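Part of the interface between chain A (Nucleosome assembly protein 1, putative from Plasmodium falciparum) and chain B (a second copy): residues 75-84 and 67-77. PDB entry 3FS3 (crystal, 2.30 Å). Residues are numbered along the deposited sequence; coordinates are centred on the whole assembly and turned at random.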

ATOM      1  N   GLU A  75       9.288  -7.281  13.762  1.00 28.11           N
ATOM      2  CA  GLU A  75       9.884  -8.267  12.867  1.00 31.65           C
ATOM      3  C   GLU A  75       9.843  -7.798  11.407  1.00 29.97           C
ATOM      4  O   GLU A  75      10.671  -8.210  10.600  1.00 27.16           O
ATOM      5  CB  GLU A  75       9.194  -9.632  13.008  1.00 31.55           C
ATOM      6  CG  GLU A  75       9.457 -10.322  14.343  1.00 37.39           C
ATOM      7  CD  GLU A  75       9.093 -11.797  14.327  1.00 40.28           C
ATOM      8  OE1 GLU A  75       9.765 -12.573  13.616  1.00 44.91           O
ATOM      9  OE2 GLU A  75       8.131 -12.184  15.021  1.00 43.36           O
ATOM     10  N   LEU A  76       8.886  -6.934  11.072  1.00 30.31           N
ATOM     11  CA  LEU A  76       8.791  -6.408   9.710  1.00 31.35           C
ATOM     12  C   LEU A  76       9.921  -5.396   9.487  1.00 32.45           C
ATOM     13  O   LEU A  76      10.516  -5.343   8.417  1.00 34.56           O
ATOM     14  CB  LEU A  76       7.436  -5.730   9.485  1.00 26.97           C
ATOM     15  CG  LEU A  76       7.211  -5.079   8.110  1.00 29.95           C
ATOM     16  CD1 LEU A  76       7.348  -6.123   7.011  1.00 30.07           C
ATOM     17  CD2 LEU A  76       5.828  -4.443   8.058  1.00 26.90           C
ATOM     18  N   PHE A  77      10.210  -4.596  10.508  1.00 34.43           N
ATOM     19  CA  PHE A  77      11.278  -3.608  10.427  1.00 37.77           C
ATOM     20  C   PHE A  77      12.595  -4.339  10.209  1.00 37.38           C
ATOM     21  O   PHE A  77      13.390  -3.956   9.358  1.00 38.66           O
ATOM     22  CB  PHE A  77      11.355  -2.790  11.719  1.00 39.63           C
ATOM     23  CG  PHE A  77      10.275  -1.747  11.856  1.00 46.43           C
ATOM     24  CD1 PHE A  77       9.176  -1.734  10.999  1.00 47.02           C
ATOM     25  CD2 PHE A  77      10.351  -0.782  12.863  1.00 49.41           C
ATOM     26  CE1 PHE A  77       8.164  -0.780  11.147  1.00 50.33           C
ATOM     27  CE2 PHE A  77       9.345   0.177  13.020  1.00 50.61           C
ATOM     28  CZ  PHE A  77       8.250   0.179  12.158  1.00 51.13           C
ATOM     29  N   LEU A  78      12.814  -5.394  10.989  1.00 37.56           N
ATOM     30  CA  LEU A  78      14.023  -6.195  10.875  1.00 38.58           C
ATOM     31  C   LEU A  78      14.157  -6.739   9.465  1.00 36.81           C
ATOM     32  O   LEU A  78      15.190  -6.577   8.811  1.00 39.28           O
ATOM     33  CB  LEU A  78      13.989  -7.376  11.851  1.00 40.25           C
ATOM     34  CG  LEU A  78      14.348  -7.134  13.316  1.00 47.78           C
ATOM     35  CD1 LEU A  78      14.140  -8.418  14.113  1.00 46.10           C
ATOM     36  CD2 LEU A  78      15.797  -6.676  13.420  1.00 48.13           C
ATOM     37  N   LEU A  79      13.092  -7.382   9.006  1.00 35.12           N
ATOM     38  CA  LEU A  79      13.062  -7.993   7.689  1.00 32.75           C
ATOM     39  C   LEU A  79      13.446  -7.022   6.584  1.00 32.26           C
ATOM     40  O   LEU A  79      14.331  -7.316   5.789  1.00 35.33           O
ATOM     41  CB  LEU A  79      11.675  -8.585   7.421  1.00 28.55           C
ATOM     42  CG  LEU A  79      11.571  -9.534   6.229  1.00 32.74           C
ATOM     43  CD1 LEU A  79      12.510 -10.727   6.441  1.00 28.71           C
ATOM     44  CD2 LEU A  79      10.120  -9.998   6.068  1.00 29.71           C
ATOM     45  N   ARG A  80      12.797  -5.862   6.536  1.00 33.02           N
ATOM     46  CA  ARG A  80      13.106  -4.880   5.498  1.00 33.57           C
ATOM     47  C   ARG A  80      14.542  -4.339   5.612  1.00 33.06           C
ATOM     48  O   ARG A  80      15.180  -4.048   4.604  1.00 33.15           O
ATOM     49  CB  ARG A  80      12.095  -3.723   5.530  1.00 35.53           C
ATOM     50  CG  ARG A  80      10.635  -4.126   5.221  1.00 34.02           C
ATOM     51  CD  ARG A  80       9.774  -2.885   4.992  1.00 42.65           C
ATOM     52  NE  ARG A  80       8.344  -3.158   4.820  1.00 43.36           N
ATOM     53  CZ  ARG A  80       7.813  -3.796   3.782  1.00 47.72           C
ATOM     54  NH1 ARG A  80       8.590  -4.246   2.802  1.00 44.11           N
ATOM     55  NH2 ARG A  80       6.496  -3.972   3.716  1.00 45.49           N
ATOM     56  N   GLN A  81      15.055  -4.217   6.832  1.00 34.38           N
ATOM     57  CA  GLN A  81      16.419  -3.731   7.024  1.00 37.56           C
ATOM     58  C   GLN A  81      17.400  -4.759   6.486  1.00 37.51           C
ATOM     59  O   GLN A  81      18.287  -4.432   5.701  1.00 40.55           O
ATOM     60  CB  GLN A  81      16.713  -3.482   8.505  1.00 40.24           C
ATOM     61  CG  GLN A  81      15.882  -2.377   9.134  1.00 49.72           C
ATOM     62  CD  GLN A  81      15.959  -1.081   8.356  1.00 54.25           C
ATOM     63  OE1 GLN A  81      15.529  -1.013   7.203  1.00 56.88           O
ATOM     64  NE2 GLN A  81      16.511  -0.043   8.981  1.00 56.99           N
ATOM     65  N   LYS A  82      17.230  -6.005   6.911  1.00 36.79           N
ATOM     66  CA  LYS A  82      18.092  -7.091   6.475  1.00 34.20           C
ATOM     67  C   LYS A  82      18.264  -7.108   4.956  1.00 32.88           C
ATOM     68  O   LYS A  82      19.386  -7.080   4.450  1.00 31.49           O
ATOM     69  CB  LYS A  82      17.514  -8.428   6.941  1.00 36.58           C
ATOM     70  CG  LYS A  82      18.171  -9.640   6.317  1.00 39.92           C
ATOM     71  CD  LYS A  82      17.406 -10.903   6.667  1.00 44.42           C
ATOM     72  CE  LYS A  82      17.842 -12.080   5.810  1.00 46.89           C
ATOM     73  NZ  LYS A  82      17.053 -13.304   6.140  1.00 52.11           N
ATOM     74  N   TYR A  83      17.157  -7.152   4.226  1.00 27.97           N
ATOM     75  CA  TYR A  83      17.251  -7.187   2.776  1.00 31.79           C
ATOM     76  C   TYR A  83      17.767  -5.880   2.195  1.00 30.24           C
ATOM     77  O   TYR A  83      18.420  -5.879   1.153  1.00 31.01           O
ATOM     78  CB  TYR A  83      15.908  -7.605   2.170  1.00 30.81           C
ATOM     79  CG  TYR A  83      15.706  -9.100   2.303  1.00 33.90           C
ATOM     80  CD1 TYR A  83      16.160  -9.973   1.315  1.00 32.23           C
ATOM     81  CD2 TYR A  83      15.175  -9.648   3.474  1.00 32.02           C
ATOM     82  CE1 TYR A  83      16.103 -11.352   1.492  1.00 34.81           C
ATOM     83  CE2 TYR A  83      15.114 -11.025   3.662  1.00 33.18           C
ATOM     84  CZ  TYR A  83      15.582 -11.872   2.668  1.00 36.81           C
ATOM     85  OH  TYR A  83      15.552 -13.235   2.859  1.00 39.04           O
ATOM     86  N   HIS A  84      17.490  -4.768   2.866  1.00 28.86           N
ATOM     87  CA  HIS A  84      18.011  -3.502   2.381  1.00 32.98           C
ATOM     88  C   HIS A  84      19.533  -3.636   2.315  1.00 32.04           C
ATOM     89  O   HIS A  84      20.156  -3.197   1.352  1.00 28.47           O
ATOM     90  CB  HIS A  84      17.660  -2.351   3.317  1.00 35.23           C
ATOM     91  CG  HIS A  84      18.280  -1.051   2.908  1.00 41.04           C
ATOM     92  ND1 HIS A  84      17.964  -0.417   1.724  1.00 42.18           N
ATOM     93  CD2 HIS A  84      19.227  -0.287   3.502  1.00 40.27           C
ATOM     94  CE1 HIS A  84      18.688   0.681   1.608  1.00 40.44           C
ATOM     95  NE2 HIS A  84      19.463   0.783   2.673  1.00 42.45           N
TER
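Chain B, residues 67-77: DYESKFEYELF

Both stretches are helical throughout, each a segment of a longer helix, and they run almost exactly antiparallel: the angle between their N-to-C directions is 173°, and their axes approach to 10.7 Å. The register is set where A:Tyr83 faces B:Phe72, whose CA atoms lie 6.8 Å apart.

A:Tyr83, with chi1 in the m well, points toward chain B and fits as a knob among B:Tyr68, B:Lys71, B:Phe72 and B:Glu75. A flat ring suits this hole because its face, edge and hydroxyl can each be used. B:Phe72 CB lies over the face, 3.4 Å from the ring centroid, and the B:Phe72 ring turns its edge to that face in an offset arrangement, with centroids 5.3 Å apart and planes at 66°. At the far end of the tyrosine, A:Tyr83 OH donates a hydrogen bond to B:Glu75 OE2 at 2.6 Å. The same oxygen, B:Glu75 OE2, forms a salt bridge with A:Lys82 NZ, also at 2.6 Å; the extended, all-t lysine carries its charge to the carboxylate.

Next to this polar cluster, buried A:Leu79 packs its CG 3.5 Å from B:Phe72 CE1, while A:Arg80 NH1 comes within 3.4 Å of B:Phe72 CZ at the ring's edge. Farther along, the two copies of one leucine meet, A:Leu76 CD1 to B:Leu76 CD1 at 4.0 Å, an apolar contact suited to their branched, uncharged ends.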

ATOM      1  N   ASP B  67      16.712 -12.982  -6.872  1.00 28.69           N
ATOM      2  CA  ASP B  67      16.852 -14.135  -5.995  1.00 29.73           C
ATOM      3  C   ASP B  67      16.614 -13.670  -4.555  1.00 30.57           C
ATOM      4  O   ASP B  67      15.778 -14.227  -3.843  1.00 30.32           O
ATOM      5  CB  ASP B  67      18.249 -14.760  -6.122  1.00 35.27           C
ATOM      6  CG  ASP B  67      18.465 -15.458  -7.464  1.00 45.09           C
ATOM      7  OD1 ASP B  67      17.508 -16.085  -7.979  1.00 51.55           O
ATOM      8  OD2 ASP B  67      19.594 -15.396  -8.001  1.00 48.47           O
ATOM      9  N   TYR B  68      17.340 -12.639  -4.130  1.00 26.23           N
ATOM     10  CA  TYR B  68      17.169 -12.120  -2.782  1.00 25.18           C
ATOM     11  C   TYR B  68      15.738 -11.642  -2.566  1.00 25.97           C
ATOM     12  O   TYR B  68      15.145 -11.896  -1.520  1.00 27.10           O
ATOM     13  CB  TYR B  68      18.140 -10.966  -2.521  1.00 24.12           C
ATOM     14  CG  TYR B  68      19.516 -11.419  -2.115  1.00 25.69           C
ATOM     15  CD1 TYR B  68      19.702 -12.216  -0.988  1.00 28.88           C
ATOM     16  CD2 TYR B  68      20.633 -11.052  -2.848  1.00 26.41           C
ATOM     17  CE1 TYR B  68      20.973 -12.634  -0.607  1.00 29.16           C
ATOM     18  CE2 TYR B  68      21.905 -11.461  -2.476  1.00 33.21           C
ATOM     19  CZ  TYR B  68      22.068 -12.251  -1.353  1.00 31.92           C
ATOM     20  OH  TYR B  68      23.332 -12.642  -0.975  1.00 40.29           O
ATOM     21  N   GLU B  69      15.183 -10.948  -3.553  1.00 24.03           N
ATOM     22  CA  GLU B  69      13.823 -10.453  -3.429  1.00 27.72           C
ATOM     23  C   GLU B  69      12.819 -11.596  -3.237  1.00 28.94           C
ATOM     24  O   GLU B  69      11.862 -11.460  -2.481  1.00 28.94           O
ATOM     25  CB  GLU B  69      13.439  -9.619  -4.654  1.00 27.02           C
ATOM     26  CG  GLU B  69      12.061  -8.971  -4.534  1.00 31.79           C
ATOM     27  CD  GLU B  69      11.680  -8.173  -5.765  1.00 33.47           C
ATOM     28  OE1 GLU B  69      11.543  -8.777  -6.849  1.00 38.89           O
ATOM     29  OE2 GLU B  69      11.525  -6.943  -5.650  1.00 37.21           O
ATOM     30  N   SER B  70      13.032 -12.719  -3.922  1.00 29.35           N
ATOM     31  CA  SER B  70      12.133 -13.859  -3.781  1.00 31.48           C
ATOM     32  C   SER B  70      12.221 -14.391  -2.362  1.00 30.77           C
ATOM     33  O   SER B  70      11.221 -14.793  -1.778  1.00 29.44           O
ATOM     34  CB  SER B  70      12.506 -14.975  -4.753  1.00 32.56           C
ATOM     35  OG  SER B  70      12.349 -14.546  -6.087  1.00 43.08           O
ATOM     36  N   LYS B  71      13.429 -14.389  -1.810  1.00 31.29           N
ATOM     37  CA  LYS B  71      13.628 -14.868  -0.449  1.00 32.31           C
ATOM     38  C   LYS B  71      12.996 -13.916   0.570  1.00 31.60           C
ATOM     39  O   LYS B  71      12.499 -14.359   1.605  1.00 31.55           O
ATOM     40  CB  LYS B  71      15.123 -15.064  -0.177  1.00 29.94           C
ATOM     41  CG  LYS B  71      15.743 -16.146  -1.060  1.00 37.55           C
ATOM     42  CD  LYS B  71      17.222 -16.360  -0.768  1.00 43.11           C
ATOM     43  CE  LYS B  71      17.784 -17.570  -1.526  1.00 47.28           C
ATOM     44  NZ  LYS B  71      17.721 -17.442  -3.014  1.00 50.83           N
ATOM     45  N   PHE B  72      13.007 -12.615   0.282  1.00 30.22           N
ATOM     46  CA  PHE B  72      12.393 -11.644   1.190  1.00 29.89           C
ATOM     47  C   PHE B  72      10.888 -11.858   1.130  1.00 29.95           C
ATOM     48  O   PHE B  72      10.208 -11.907   2.159  1.00 29.34           O
ATOM     49  CB  PHE B  72      12.695 -10.204   0.763  1.00 27.64           C
ATOM     50  CG  PHE B  72      11.749  -9.186   1.350  1.00 25.73           C
ATOM     51  CD1 PHE B  72      11.902  -8.740   2.661  1.00 25.72           C
ATOM     52  CD2 PHE B  72      10.694  -8.681   0.591  1.00 26.58           C
ATOM     53  CE1 PHE B  72      11.017  -7.799   3.211  1.00 26.88           C
ATOM     54  CE2 PHE B  72       9.804  -7.743   1.125  1.00 28.15           C
ATOM     55  CZ  PHE B  72       9.968  -7.299   2.445  1.00 28.01           C
ATOM     56  N   GLU B  73      10.370 -11.987  -0.085  1.00 27.68           N
ATOM     57  CA  GLU B  73       8.939 -12.187  -0.253  1.00 33.31           C
ATOM     58  C   GLU B  73       8.503 -13.419   0.531  1.00 31.90           C
ATOM     59  O   GLU B  73       7.452 -13.416   1.163  1.00 28.78           O
ATOM     60  CB  GLU B  73       8.587 -12.368  -1.729  1.00 37.46           C
ATOM     61  CG  GLU B  73       7.104 -12.244  -2.007  1.00 48.19           C
ATOM     62  CD  GLU B  73       6.706 -12.795  -3.364  1.00 55.03           C
ATOM     63  OE1 GLU B  73       5.616 -12.424  -3.855  1.00 59.08           O
ATOM     64  OE2 GLU B  73       7.470 -13.607  -3.933  1.00 58.06           O
ATOM     65  N   TYR B  74       9.321 -14.468   0.496  1.00 33.13           N
ATOM     66  CA  TYR B  74       9.003 -15.697   1.211  1.00 33.47           C
ATOM     67  C   TYR B  74       8.956 -15.441   2.715  1.00 32.94           C
ATOM     68  O   TYR B  74       7.999 -15.838   3.385  1.00 30.49           O
ATOM     69  CB  TYR B  74      10.036 -16.785   0.908  1.00 37.17           C
ATOM     70  CG  TYR B  74       9.669 -18.120   1.512  1.00 42.21           C
ATOM     71  CD1 TYR B  74       8.580 -18.847   1.030  1.00 44.62           C
ATOM     72  CD2 TYR B  74      10.383 -18.640   2.589  1.00 41.33           C
ATOM     73  CE1 TYR B  74       8.207 -20.057   1.608  1.00 47.82           C
ATOM     74  CE2 TYR B  74      10.021 -19.847   3.173  1.00 45.87           C
ATOM     75  CZ  TYR B  74       8.932 -20.550   2.680  1.00 47.16           C
ATOM     76  OH  TYR B  74       8.561 -21.739   3.264  1.00 49.81           O
ATOM     77  N   GLU B  75       9.982 -14.781   3.251  1.00 28.11           N
ATOM     78  CA  GLU B  75       9.991 -14.487   4.680  1.00 31.65           C
ATOM     79  C   GLU B  75       8.824 -13.572   5.074  1.00 29.97           C
ATOM     80  O   GLU B  75       8.376 -13.595   6.216  1.00 27.16           O
ATOM     81  CB  GLU B  75      11.326 -13.861   5.109  1.00 31.55           C
ATOM     82  CG  GLU B  75      12.508 -14.825   5.050  1.00 37.39           C
ATOM     83  CD  GLU B  75      13.720 -14.320   5.814  1.00 40.28           C
ATOM     84  OE1 GLU B  75      13.651 -14.236   7.058  1.00 44.91           O
ATOM     85  OE2 GLU B  75      14.742 -14.003   5.174  1.00 43.36           O
ATOM     86  N   LEU B  76       8.329 -12.776   4.128  1.00 30.31           N
ATOM     87  CA  LEU B  76       7.195 -11.894   4.404  1.00 31.35           C
ATOM     88  C   LEU B  76       5.919 -12.739   4.499  1.00 32.45           C
ATOM     89  O   LEU B  76       5.058 -12.488   5.334  1.00 34.56           O
ATOM     90  CB  LEU B  76       7.042 -10.845   3.298  1.00 26.97           C
ATOM     91  CG  LEU B  76       5.853  -9.878   3.425  1.00 29.95           C
ATOM     92  CD1 LEU B  76       5.951  -9.102   4.731  1.00 30.07           C
ATOM     93  CD2 LEU B  76       5.840  -8.916   2.245  1.00 26.90           C
ATOM     94  N   PHE B  77       5.808 -13.742   3.634  1.00 34.43           N
ATOM     95  CA  PHE B  77       4.652 -14.631   3.638  1.00 37.77           C
ATOM     96  C   PHE B  77       4.605 -15.352   4.977  1.00 37.38           C
ATOM     97  O   PHE B  77       3.555 -15.444   5.603  1.00 38.66           O
ATOM     98  CB  PHE B  77       4.757 -15.657   2.507  1.00 39.63           C
ATOM     99  CG  PHE B  77       4.444 -15.104   1.139  1.00 46.43           C
ATOM    100  CD1 PHE B  77       4.332 -13.732   0.927  1.00 47.02           C
ATOM    101  CD2 PHE B  77       4.278 -15.966   0.053  1.00 49.41           C
ATOM    102  CE1 PHE B  77       4.067 -13.223  -0.348  1.00 50.33           C
ATOM    103  CE2 PHE B  77       4.012 -15.469  -1.227  1.00 50.61           C
ATOM    104  CZ  PHE B  77       3.905 -14.094  -1.427  1.00 51.13           C
TER